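Alpha/beta hydrolase family protein (Bacillus anthracis, PDB 3OOS) probably hydrolyses an ester or a related bond as a member of the alpha/beta-hydrolase superfamily, its natural substrate not being established. Local coordinates at residues A43-D48 with D268-F273; Y53-K58 with K79-I84; Q215-V220 with A244-N249; K230-C235 with S258-F263. One frame throughout, in Å; residues are numbered along the deposited sequence. Where two conformers were deposited one is given.

Contact 1 of 4, residues A43-D48 with D268-F273; sequences ANPFTD and DKFNQF
Pro45 and Phe46 pack against Phe270 in a largely apolar contact, edged by two waters, that joins the loop before strand 51-55 to the C-terminal helix 267-276. Phe270 carries its half: CG is anti to the backbone N (chi1 -163°), which carries the ring toward 43-48, and Pro45 CB and Phe46 CE2 both lie at its edge. Pro45 CB sits 3.8 Å from Phe270 CD2, and the proline crosses the phenylalanine side chain at about a right angle. One carbon further along the same edge, Phe270 CE2 is 3.8 Å from CE2 of Phe46. The planes of these two rings stand at 88° to each other, with centroids 5.7 Å apart. Phe46 also rests on Leu26 and Val52 of the central sheet. Phe270 and Phe273 each meet Tyr227 of strand 224-229 edge-to-face, which ties the helix to the other half of the sheet.

Beside this core the contact turns polar around Asn271. Its OD1 lies 4.2 Å from Asp48 OD2, and both oxygens are acceptors. A water donates to each, standing 2.8 Å from Asn271 OD1. A second water bridges Pro45 O, at 2.7 Å, and Asn271 OD1, though other acceptors nearby leave open which of them it serves. Within the helically curled 43-48, Thr47 OG1 donates to Asn44 O at 2.6 Å. The chemistry implies a split contact: an apolar aromatic side toward the sheet, and a polar margin where water supplies the protons that two facing acceptors lack.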
# COMPACT_ATOMS: atom_id res chain seq x y z
N ALA A 43 -5.15 -6.16 3.77
CA ALA A 43 -6.44 -6.33 3.11
C ALA A 43 -7.46 -7.09 3.97
O ALA A 43 -8.65 -6.76 3.96
CB ALA A 43 -6.27 -7.03 1.76
N ASN A 44 -6.98 -8.07 4.73
CA ASN A 44 -7.88 -9.01 5.41
C ASN A 44 -8.90 -8.39 6.38
O ASN A 44 -10.07 -8.77 6.35
CB ASN A 44 -7.10 -10.14 6.09
CG ASN A 44 -7.92 -11.41 6.25
OD1 ASN A 44 -7.87 -12.07 7.29
ND2 ASN A 44 -8.69 -11.75 5.22
N PRO A 45 -8.47 -7.43 7.24
CA PRO A 45 -9.46 -6.84 8.15
C PRO A 45 -10.64 -6.19 7.43
O PRO A 45 -11.75 -6.16 7.96
CB PRO A 45 -8.65 -5.78 8.91
CG PRO A 45 -7.27 -6.32 8.90
CD PRO A 45 -7.11 -6.96 7.55
N PHE A 46 -10.41 -5.68 6.22
CA PHE A 46 -11.48 -5.05 5.46
C PHE A 46 -12.57 -6.02 5.00
O PHE A 46 -13.71 -5.61 4.78
CB PHE A 46 -10.90 -4.27 4.27
CG PHE A 46 -10.09 -3.08 4.69
CD1 PHE A 46 -10.71 -1.88 5.03
CD2 PHE A 46 -8.70 -3.17 4.77
CE1 PHE A 46 -9.95 -0.78 5.44
CE2 PHE A 46 -7.94 -2.08 5.18
CZ PHE A 46 -8.57 -0.88 5.51
N THR A 47 -12.22 -7.30 4.90
CA THR A 47 -13.16 -8.34 4.45
C THR A 47 -14.30 -8.59 5.43
O THR A 47 -15.29 -9.24 5.08
CB THR A 47 -12.46 -9.68 4.13
OG1 THR A 47 -11.98 -10.28 5.34
CG2 THR A 47 -11.31 -9.47 3.16
N ASP A 48 -14.17 -8.09 6.66
CA ASP A 48 -15.25 -8.15 7.64
C ASP A 48 -16.43 -7.24 7.28
O ASP A 48 -17.54 -7.45 7.76
CB ASP A 48 -14.74 -7.80 9.05
CG ASP A 48 -13.88 -8.91 9.67
OD1 ASP A 48 -13.91 -10.06 9.19
OD2 ASP A 48 -13.18 -8.62 10.67
N ASP A 268 -7.36 -5.11 17.21
CA ASP A 268 -8.66 -4.65 17.70
C ASP A 268 -8.97 -3.22 17.28
O ASP A 268 -10.06 -2.93 16.79
CB ASP A 268 -8.77 -4.79 19.22
CG ASP A 268 -8.89 -6.23 19.68
OD1 ASP A 268 -9.21 -7.12 18.86
OD2 ASP A 268 -8.67 -6.48 20.89
N LYS A 269 -8.00 -2.33 17.47
CA LYS A 269 -8.18 -0.93 17.08
C LYS A 269 -8.29 -0.77 15.56
O LYS A 269 -9.08 0.05 15.08
CB LYS A 269 -7.06 -0.04 17.64
CG LYS A 269 -7.28 1.44 17.38
CD LYS A 269 -6.30 2.31 18.15
CE LYS A 269 -6.40 3.76 17.70
NZ LYS A 269 -5.75 4.68 18.68
N PHE A 270 -7.53 -1.56 14.81
CA PHE A 270 -7.63 -1.51 13.35
C PHE A 270 -9.00 -2.00 12.86
O PHE A 270 -9.55 -1.45 11.91
CB PHE A 270 -6.50 -2.27 12.64
CG PHE A 270 -6.35 -1.89 11.20
CD1 PHE A 270 -5.62 -0.76 10.84
CD2 PHE A 270 -6.98 -2.64 10.20
CE1 PHE A 270 -5.50 -0.39 9.50
CE2 PHE A 270 -6.86 -2.27 8.86
CZ PHE A 270 -6.12 -1.15 8.51
N ASN A 271 -9.54 -3.02 13.53
CA ASN A 271 -10.90 -3.49 13.23
C ASN A 271 -11.93 -2.40 13.46
O ASN A 271 -12.85 -2.23 12.66
CB ASN A 271 -11.24 -4.74 14.05
CG ASN A 271 -10.60 -6.00 13.48
OD1 ASN A 271 -10.29 -6.08 12.29
ND2 ASN A 271 -10.40 -6.99 14.34
N GLN A 272 -11.77 -1.64 14.55
CA GLN A 272 -12.64 -0.51 14.85
C GLN A 272 -12.50 0.56 13.76
O GLN A 272 -13.50 1.14 13.32
CB GLN A 272 -12.33 0.08 16.23
CG GLN A 272 -13.31 1.16 16.68
CD GLN A 272 -14.75 0.70 16.61
OE1 GLN A 272 -15.10 -0.38 17.09
NE2 GLN A 272 -15.60 1.52 16.01
N PHE A 273 -11.26 0.80 13.33
CA PHE A 273 -10.99 1.74 12.25
C PHE A 273 -11.73 1.34 10.97
O PHE A 273 -12.36 2.18 10.33
CB PHE A 273 -9.48 1.86 11.99
CG PHE A 273 -9.14 2.61 10.73
CD1 PHE A 273 -9.22 4.00 10.67
CD2 PHE A 273 -8.74 1.91 9.58
CE1 PHE A 273 -8.91 4.69 9.49
CE2 PHE A 273 -8.43 2.59 8.41
CZ PHE A 273 -8.51 3.99 8.36
O HOH W 1 -12.30 -5.24 10.46
O HOH W 2 -10.37 -8.54 11.01

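Contact 2 of 4, residues Y53-K58 with K79-I84; sequences YLVNLK and KDLEAI
Val55 and Leu57 meet Leu81 and Ile84 in the strand-to-helix half of a beta-alpha-beta crossover, the building unit of the alpha/beta-hydrolase fold. Strand 51-55 leads, through the loop that follows it, into helix 74-87, and strand 93-98 returns parallel on the far side of strand 25-28. The apolar part is made by branch tips. Val55 CG1, anti to the backbone N (chi1 -180°), reaches Ile84 CD1 tip to tip at 3.8 Å. The same methyl lies 4.0 Å from Leu81 CD2. Leu57 CD2 comes to that leucine methyl as well, at 3.9 Å, so Leu81 CD2 is shared between Val55 of the strand and Leu57 of the loop that follows. Leu81 also touches Cys27 and Phe95, and Ile84 touches Trp93, spreading the helix over three neighbouring strands.

In the loop past the strand, at Lys58, the contact becomes charged. Lys58, bent at each torsion beyond CG, crosses Asp80 at about a right angle, and NZ stops 4.1 Å from Asp80 OD2, too far for a salt bridge. Each charge has a direct partner elsewhere: Glu71 pairs with Lys58 NZ and Arg12 with Asp80 OD1. Between the two, water does the joining. One molecule accepts from Lys58 NZ at 2.7 Å and lies beside Asp80 OD1. Another accepts from Lys58 N at 2.9 Å and donates to Asp80 OD2 at 2.7 Å.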
# COMPACT_ATOMS: atom_id res chain seq x y z
N TYR A 53 -11.34 -6.55 -3.28
CA TYR A 53 -10.68 -6.94 -4.52
C TYR A 53 -9.19 -6.65 -4.38
O TYR A 53 -8.75 -5.50 -4.50
CB TYR A 53 -11.27 -6.17 -5.71
CG TYR A 53 -12.71 -6.54 -5.99
CD1 TYR A 53 -13.76 -5.97 -5.26
CD2 TYR A 53 -13.03 -7.47 -6.97
CE1 TYR A 53 -15.08 -6.31 -5.51
CE2 TYR A 53 -14.35 -7.82 -7.23
CZ TYR A 53 -15.37 -7.24 -6.49
OH TYR A 53 -16.67 -7.59 -6.74
N LEU A 54 -8.43 -7.70 -4.08
CA LEU A 54 -6.98 -7.61 -3.89
C LEU A 54 -6.30 -7.85 -5.24
O LEU A 54 -6.23 -8.99 -5.71
CB LEU A 54 -6.52 -8.63 -2.85
CG LEU A 54 -5.03 -8.70 -2.48
CD1 LEU A 54 -4.57 -7.40 -1.83
CD2 LEU A 54 -4.77 -9.89 -1.56
N VAL A 55 -5.81 -6.77 -5.85
CA VAL A 55 -5.37 -6.79 -7.24
C VAL A 55 -3.87 -7.00 -7.43
O VAL A 55 -3.05 -6.36 -6.77
CB VAL A 55 -5.81 -5.49 -7.98
CG1 VAL A 55 -5.37 -5.50 -9.44
CG2 VAL A 55 -7.32 -5.31 -7.87
N ASN A 56 -3.53 -7.91 -8.34
CA ASN A 56 -2.18 -8.01 -8.88
C ASN A 56 -2.04 -7.08 -10.09
O ASN A 56 -2.72 -7.26 -11.10
CB ASN A 56 -1.83 -9.46 -9.25
CG ASN A 56 -1.23 -10.25 -8.09
OD1 ASN A 56 -1.29 -11.48 -8.06
ND2 ASN A 56 -0.64 -9.54 -7.15
N LEU A 57 -1.18 -6.07 -9.97
CA LEU A 57 -0.99 -5.09 -11.03
C LEU A 57 -0.18 -5.67 -12.19
O LEU A 57 0.25 -6.83 -12.14
CB LEU A 57 -0.32 -3.83 -10.48
CG LEU A 57 -1.10 -3.07 -9.41
CD1 LEU A 57 -0.28 -1.91 -8.88
CD2 LEU A 57 -2.44 -2.58 -9.96
N LYS A 58 -0.01 -4.88 -13.25
CA LYS A 58 0.85 -5.26 -14.37
C LYS A 58 2.21 -5.68 -13.82
O LYS A 58 2.79 -5.00 -12.97
CB LYS A 58 1.00 -4.07 -15.33
CG LYS A 58 1.54 -4.39 -16.73
CD LYS A 58 0.47 -5.04 -17.64
CE LYS A 58 -0.68 -4.10 -18.00
NZ LYS A 58 -0.28 -3.03 -18.94
N LYS A 79 -5.38 3.87 -14.50
CA LYS A 79 -6.11 3.50 -15.71
C LYS A 79 -6.41 1.99 -15.75
O LYS A 79 -7.50 1.59 -16.15
CB LYS A 79 -5.34 3.93 -16.96
CG LYS A 79 -5.12 5.43 -17.05
CD LYS A 79 -4.28 5.78 -18.26
CE LYS A 79 -4.14 7.29 -18.41
NZ LYS A 79 -5.47 7.92 -18.67
N ASP A 80 -5.45 1.18 -15.30
CA ASP A 80 -5.64 -0.27 -15.19
C ASP A 80 -6.72 -0.62 -14.16
O ASP A 80 -7.60 -1.43 -14.44
CB ASP A 80 -4.32 -0.97 -14.81
CG ASP A 80 -3.33 -1.04 -15.96
OD1 ASP A 80 -3.68 -0.66 -17.10
OD2 ASP A 80 -2.19 -1.48 -15.72
N LEU A 81 -6.65 0.01 -12.99
CA LEU A 81 -7.65 -0.22 -11.94
C LEU A 81 -9.04 0.21 -12.39
O LEU A 81 -10.04 -0.44 -12.08
CB LEU A 81 -7.25 0.47 -10.63
CG LEU A 81 -6.01 -0.10 -9.94
CD1 LEU A 81 -5.62 0.76 -8.74
CD2 LEU A 81 -6.20 -1.56 -9.52
N GLU A 82 -9.10 1.32 -13.12
CA GLU A 82 -10.36 1.81 -13.67
C GLU A 82 -10.95 0.83 -14.69
O GLU A 82 -12.17 0.61 -14.72
CB GLU A 82 -10.18 3.20 -14.27
CG GLU A 82 -10.14 4.30 -13.22
CD GLU A 82 -11.50 4.56 -12.60
OE1 GLU A 82 -12.27 5.35 -13.18
OE2 GLU A 82 -11.80 3.96 -11.55
N ALA A 83 -10.09 0.23 -15.50
CA ALA A 83 -10.52 -0.78 -16.47
C ALA A 83 -11.06 -2.03 -15.78
O ALA A 83 -12.04 -2.62 -16.24
CB ALA A 83 -9.37 -1.14 -17.43
N ILE A 84 -10.43 -2.42 -14.67
CA ILE A 84 -10.91 -3.55 -13.87
C ILE A 84 -12.28 -3.22 -13.28
O ILE A 84 -13.22 -4.01 -13.39
CB ILE A 84 -9.91 -3.94 -12.76
CG1 ILE A 84 -8.62 -4.48 -13.40
CG2 ILE A 84 -10.52 -4.96 -11.78
CD1 ILE A 84 -7.45 -4.63 -12.44
O HOH W 3 -1.12 -2.19 -13.38
O HOH W 4 -0.31 -0.27 -17.17
O HOH W 5 -2.55 -1.66 -19.40

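Contact 3 of 4, residues Q215-V220 with A244-N249; sequences QKLKFV and ANLIPN
Leu217 and Lys218 lie against Leu246 and Ile247, and two CA-H...O contacts run between the two segments. Ile247 CA points its hydrogen at Leu217 O, 3.6 Å away, and Lys218 CA does the same to Leu246 O over 3.4 Å, with angles at hydrogen of 158° and 155°. Side chains fill in around this reciprocal pair. Leu217 CB lies 3.9 Å from Ile247 CG1 and close to Leu246 CB, while CG1 of Val220 meets Ile247 CG2 at 4.1 Å. Lys218, extended beyond CG, brings CE to 3.8 Å from Leu246 CD2. Pro248 sets its ring against backbone oxygens, its CD 3.2 Å from Val220 O.

The next shell fixes the backbone. Residues 217-220 form a type I beta turn, in which Val220 N donates to Leu217 O across 3.1 Å. In 244-249, Ile247 is the first residue to leave the helical course of helix 237-246. A water accepts from Asn249 N and sits 2.7 Å from Val220 O. Further out, Leu217 rests on Leu106, and Val220 on Ala109 and Thr110, of helix 100-112, while Ile247 touches Ser224.

The contact thus joins the beta turn ahead of strand 224-229 to the link between helix 237-246 and strand 250-255, at the starts of two neighbouring parallel strands. The join therefore rests on shape fit and weak C-H...O contacts, helped by the water, while Leu217 O serves both the turn and the facing segment.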
# COMPACT_ATOMS: atom_id res chain seq x y z
N GLN A 215 -0.76 20.01 -3.56
CA GLN A 215 -1.71 21.04 -3.98
C GLN A 215 -3.01 20.42 -4.48
O GLN A 215 -4.10 20.92 -4.20
CB GLN A 215 -1.10 21.97 -5.03
CG GLN A 215 0.05 22.84 -4.51
CD GLN A 215 -0.36 23.76 -3.36
OE1 GLN A 215 -1.45 24.33 -3.35
NE2 GLN A 215 0.53 23.91 -2.38
N LYS A 216 -2.89 19.31 -5.21
CA LYS A 216 -4.07 18.64 -5.74
C LYS A 216 -4.95 18.04 -4.64
O LYS A 216 -6.16 17.91 -4.83
CB LYS A 216 -3.68 17.58 -6.77
CG LYS A 216 -3.33 18.18 -8.14
CD LYS A 216 -3.15 17.11 -9.23
CE LYS A 216 -1.90 16.26 -9.02
NZ LYS A 216 -0.64 17.07 -9.03
N LEU A 217 -4.36 17.71 -3.49
CA LEU A 217 -5.14 17.13 -2.38
C LEU A 217 -6.23 18.07 -1.85
O LEU A 217 -7.25 17.60 -1.34
CB LEU A 217 -4.24 16.69 -1.23
CG LEU A 217 -3.36 15.45 -1.45
CD1 LEU A 217 -2.71 15.06 -0.13
CD2 LEU A 217 -4.15 14.28 -2.03
N LYS A 218 -6.01 19.37 -2.00
CA LYS A 218 -6.97 20.38 -1.55
C LYS A 218 -8.28 20.31 -2.35
O LYS A 218 -9.30 20.87 -1.94
CB LYS A 218 -6.35 21.78 -1.65
CG LYS A 218 -5.10 21.96 -0.79
CD LYS A 218 -4.44 23.31 -1.03
CE LYS A 218 -3.50 23.67 0.12
NZ LYS A 218 -2.63 24.83 -0.21
N PHE A 219 -8.24 19.62 -3.49
CA PHE A 219 -9.40 19.51 -4.37
C PHE A 219 -9.99 18.10 -4.39
O PHE A 219 -10.91 17.81 -5.17
CB PHE A 219 -9.05 20.01 -5.77
CG PHE A 219 -8.56 21.43 -5.79
CD1 PHE A 219 -9.47 22.49 -5.75
CD2 PHE A 219 -7.20 21.72 -5.80
CE1 PHE A 219 -9.02 23.81 -5.74
CE2 PHE A 219 -6.74 23.04 -5.79
CZ PHE A 219 -7.66 24.08 -5.76
N VAL A 220 -9.48 17.23 -3.51
CA VAL A 220 -10.02 15.90 -3.29
C VAL A 220 -11.19 16.01 -2.31
O VAL A 220 -11.01 16.43 -1.16
CB VAL A 220 -8.94 14.92 -2.77
CG1 VAL A 220 -9.55 13.59 -2.31
CG2 VAL A 220 -7.88 14.68 -3.85
N ALA A 244 -3.98 14.42 5.95
CA ALA A 244 -5.29 14.63 6.56
C ALA A 244 -5.68 16.10 6.65
O ALA A 244 -6.87 16.44 6.55
CB ALA A 244 -5.35 13.97 7.93
N ASN A 245 -4.70 16.98 6.83
CA ASN A 245 -4.96 18.42 6.84
C ASN A 245 -5.32 18.96 5.46
O ASN A 245 -6.24 19.79 5.32
CB ASN A 245 -3.77 19.19 7.41
CG ASN A 245 -3.97 20.69 7.34
OD1 ASN A 245 -4.75 21.27 8.12
ND2 ASN A 245 -3.30 21.33 6.40
N LEU A 246 -4.62 18.50 4.43
CA LEU A 246 -4.78 19.02 3.08
C LEU A 246 -6.11 18.62 2.44
O LEU A 246 -6.74 19.43 1.75
CB LEU A 246 -3.60 18.61 2.18
CG LEU A 246 -2.25 19.27 2.49
CD1 LEU A 246 -1.15 18.64 1.65
CD2 LEU A 246 -2.30 20.78 2.29
N ILE A 247 -6.52 17.38 2.66
CA ILE A 247 -7.79 16.88 2.12
C ILE A 247 -8.95 17.43 2.96
O ILE A 247 -9.01 17.19 4.16
CB ILE A 247 -7.82 15.34 2.09
CG1 ILE A 247 -6.70 14.80 1.18
CG2 ILE A 247 -9.18 14.84 1.61
CD1 ILE A 247 -6.52 13.29 1.24
N PRO A 248 -9.88 18.18 2.32
CA PRO A 248 -10.96 18.84 3.06
C PRO A 248 -11.82 17.93 3.94
O PRO A 248 -12.17 18.32 5.05
CB PRO A 248 -11.81 19.47 1.95
CG PRO A 248 -10.88 19.66 0.82
CD PRO A 248 -9.87 18.55 0.89
N ASN A 249 -12.15 16.73 3.45
CA ASN A 249 -13.05 15.83 4.18
C ASN A 249 -12.36 14.61 4.78
O ASN A 249 -12.93 13.51 4.82
CB ASN A 249 -14.23 15.41 3.28
CG ASN A 249 -15.00 16.59 2.72
OD1 ASN A 249 -15.11 16.75 1.50
ND2 ASN A 249 -15.53 17.43 3.60
O HOH W 6 -12.28 15.27 0.88

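Contact 4 of 4, residues K230-C235 with S258-F263; sequences KHDVQC and SNHNPF. With SO4 (sulfate ion), chain B.
Asp232 and His260 are joined by the main polar bond of this contact, between the loops that follow strands 224-229 and 250-255. His260 ND1 donates to Asp232 OD1 at 2.9 Å with an angle of 161°. The carboxylate oxygen is met on its syn side and lies near the ring plane of His260, although the carboxylate and ring planes are 76° apart. OD1 also accepts from Gln234 N at 3.1 Å, closing an Asx turn; this second donor comes from the opposite face of the carboxylate. Asp232 OD2 receives a water at 2.7 Å that also donates to Asn259 O. On the backbone side, His231 N donates to Ser258 O across 3.0 Å.

Stacking adds a second grip. The Gln234 amide lies over one face of the His260 ring, the amide and ring planes 17° apart, with NE2 3.2 Å above the centre of the ring. Gln234 OE1 is taken up by Tyr138 OH, outside the two loops. In the conformer given, Asn259 CG is 3.3 Å from His231 O.

A sulfate, probably from the crystallisation liquor, accepts a weak bond from His260 NE2 at 3.2 Å through its O2. It is also held by Ser99 OG, Ala100 N, His30 NE2 and Tyr32 OH. Ser99 lies in a GxSxG sequence, as at a nucleophile elbow, and touches His260; with Asp232 this is consistent with the Ser-His-Asp triad of alpha/beta hydrolases, which would make this the probable active site.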
# COMPACT_ATOMS: atom_id res chain seq x y z
N LYS A 230 2.25 5.65 15.16
CA LYS A 230 2.99 6.74 15.80
C LYS A 230 4.49 6.61 15.55
O LYS A 230 5.19 7.61 15.33
CB LYS A 230 2.70 6.76 17.31
CG LYS A 230 3.48 7.81 18.09
CD LYS A 230 3.26 7.66 19.58
CE LYS A 230 3.92 8.79 20.34
NZ LYS A 230 3.47 8.84 21.76
N HIS A 231 4.98 5.37 15.57
CA HIS A 231 6.41 5.10 15.50
C HIS A 231 6.93 4.70 14.12
O HIS A 231 8.05 4.19 14.00
CB HIS A 231 6.78 4.03 16.54
CG HIS A 231 6.29 4.34 17.92
ND1 HIS A 231 6.89 5.26 18.74
CD2 HIS A 231 5.25 3.83 18.62
CE1 HIS A 231 6.25 5.32 19.89
NE2 HIS A 231 5.25 4.45 19.85
N ASP A 232 6.12 4.92 13.08
CA ASP A 232 6.53 4.60 11.71
C ASP A 232 7.82 5.34 11.34
O ASP A 232 7.90 6.55 11.50
CB ASP A 232 5.40 4.95 10.73
CG ASP A 232 5.47 4.15 9.43
OD1 ASP A 232 6.55 3.64 9.07
OD2 ASP A 232 4.42 4.05 8.76
N VAL A 233 8.81 4.59 10.87
CA VAL A 233 10.11 5.17 10.49
C VAL A 233 10.31 5.25 8.97
O VAL A 233 11.39 5.62 8.51
CB VAL A 233 11.32 4.45 11.16
CG1 VAL A 233 11.24 4.58 12.68
CG2 VAL A 233 11.39 2.99 10.75
N GLN A 234 9.29 4.90 8.20
CA GLN A 234 9.39 4.99 6.75
C GLN A 234 8.82 6.33 6.27
O GLN A 234 9.59 7.21 5.89
CB GLN A 234 8.74 3.78 6.06
CG GLN A 234 9.58 2.51 6.25
CD GLN A 234 8.98 1.29 5.58
OE1 GLN A 234 8.73 1.28 4.38
NE2 GLN A 234 8.75 0.25 6.37
N CYS A 235 7.50 6.48 6.30
CA CYS A 235 6.88 7.81 6.22
C CYS A 235 6.50 8.24 7.63
O CYS A 235 5.51 7.75 8.18
CB CYS A 235 5.64 7.80 5.32
SG CYS A 235 5.93 7.37 3.59
N SER A 258 2.03 1.27 17.39
CA SER A 258 2.40 0.70 16.10
C SER A 258 3.56 1.43 15.47
O SER A 258 3.72 2.65 15.64
CB SER A 258 1.21 0.72 15.13
OG SER A 258 0.14 -0.08 15.59
N ASN A 259 4.37 0.67 14.74
CA ASN A 259 5.39 1.22 13.88
C ASN A 259 4.82 1.34 12.46
O ASN A 259 4.07 2.27 12.17
CB ASN A 259 6.65 0.36 13.93
CG ASN A 259 7.83 0.97 13.19
OD1 ASN A 259 7.69 1.45 12.07
ND2 ASN A 259 9.00 0.94 13.82
N HIS A 260 5.12 0.37 11.60
CA HIS A 260 4.72 0.42 10.20
C HIS A 260 3.47 -0.40 9.85
O HIS A 260 2.92 -0.23 8.76
CB HIS A 260 5.89 -0.03 9.32
CG HIS A 260 5.70 0.23 7.85
ND1 HIS A 260 5.71 1.49 7.31
CD2 HIS A 260 5.50 -0.62 6.82
CE1 HIS A 260 5.52 1.41 6.00
NE2 HIS A 260 5.39 0.14 5.68
N ASN A 261 3.02 -1.26 10.76
CA ASN A 261 2.00 -2.27 10.45
C ASN A 261 0.81 -2.29 11.42
O ASN A 261 0.53 -3.33 12.02
CB ASN A 261 2.64 -3.66 10.42
CG ASN A 261 3.67 -3.83 9.31
OD1 ASN A 261 3.37 -4.38 8.25
ND2 ASN A 261 4.89 -3.35 9.55
N PRO A 262 0.08 -1.16 11.57
CA PRO A 262 -1.03 -1.12 12.55
C PRO A 262 -2.09 -2.22 12.42
O PRO A 262 -2.65 -2.65 13.43
CB PRO A 262 -1.68 0.25 12.31
CG PRO A 262 -0.64 1.05 11.63
CD PRO A 262 0.18 0.11 10.82
N PHE A 263 -2.34 -2.66 11.19
CA PHE A 263 -3.34 -3.71 10.90
C PHE A 263 -3.04 -5.06 11.55
O PHE A 263 -3.95 -5.87 11.73
CB PHE A 263 -3.51 -3.86 9.38
CG PHE A 263 -2.22 -3.77 8.62
CD1 PHE A 263 -1.44 -4.91 8.41
CD2 PHE A 263 -1.77 -2.55 8.13
CE1 PHE A 263 -0.23 -4.83 7.72
CE2 PHE A 263 -0.57 -2.45 7.44
CZ PHE A 263 0.20 -3.60 7.23
S SO4 B . 6.39 -0.29 1.35
O1 SO4 B . 7.68 -0.26 0.68
O2 SO4 B . 6.53 0.25 2.70
O3 SO4 B . 5.43 0.50 0.59
O4 SO4 B . 5.92 -1.67 1.43
O HOH W 7 2.08 3.15 9.83

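From the N terminus, residues 43-48 open contact 1, and the much shorter loop of contact 2 closes inside it, bringing helix 74-87 onto strand 51-55. Contacts 3 and 4 both lie later within the same long loop and cross: contact 3 opens at 215, contact 4 at 230, then contact 3 closes at 249 and contact 4 at 263. Together they hold opposite ends of the unit running from strand 224-229 to strand 250-255. Contact 1 closes last, on helix 267-276. It touches contact 2 through Ala43 and Leu54, and contact 4 through Phe270 and Phe263, whereas contact 3 stands apart, its nearest atoms about 10 Å from contact 1.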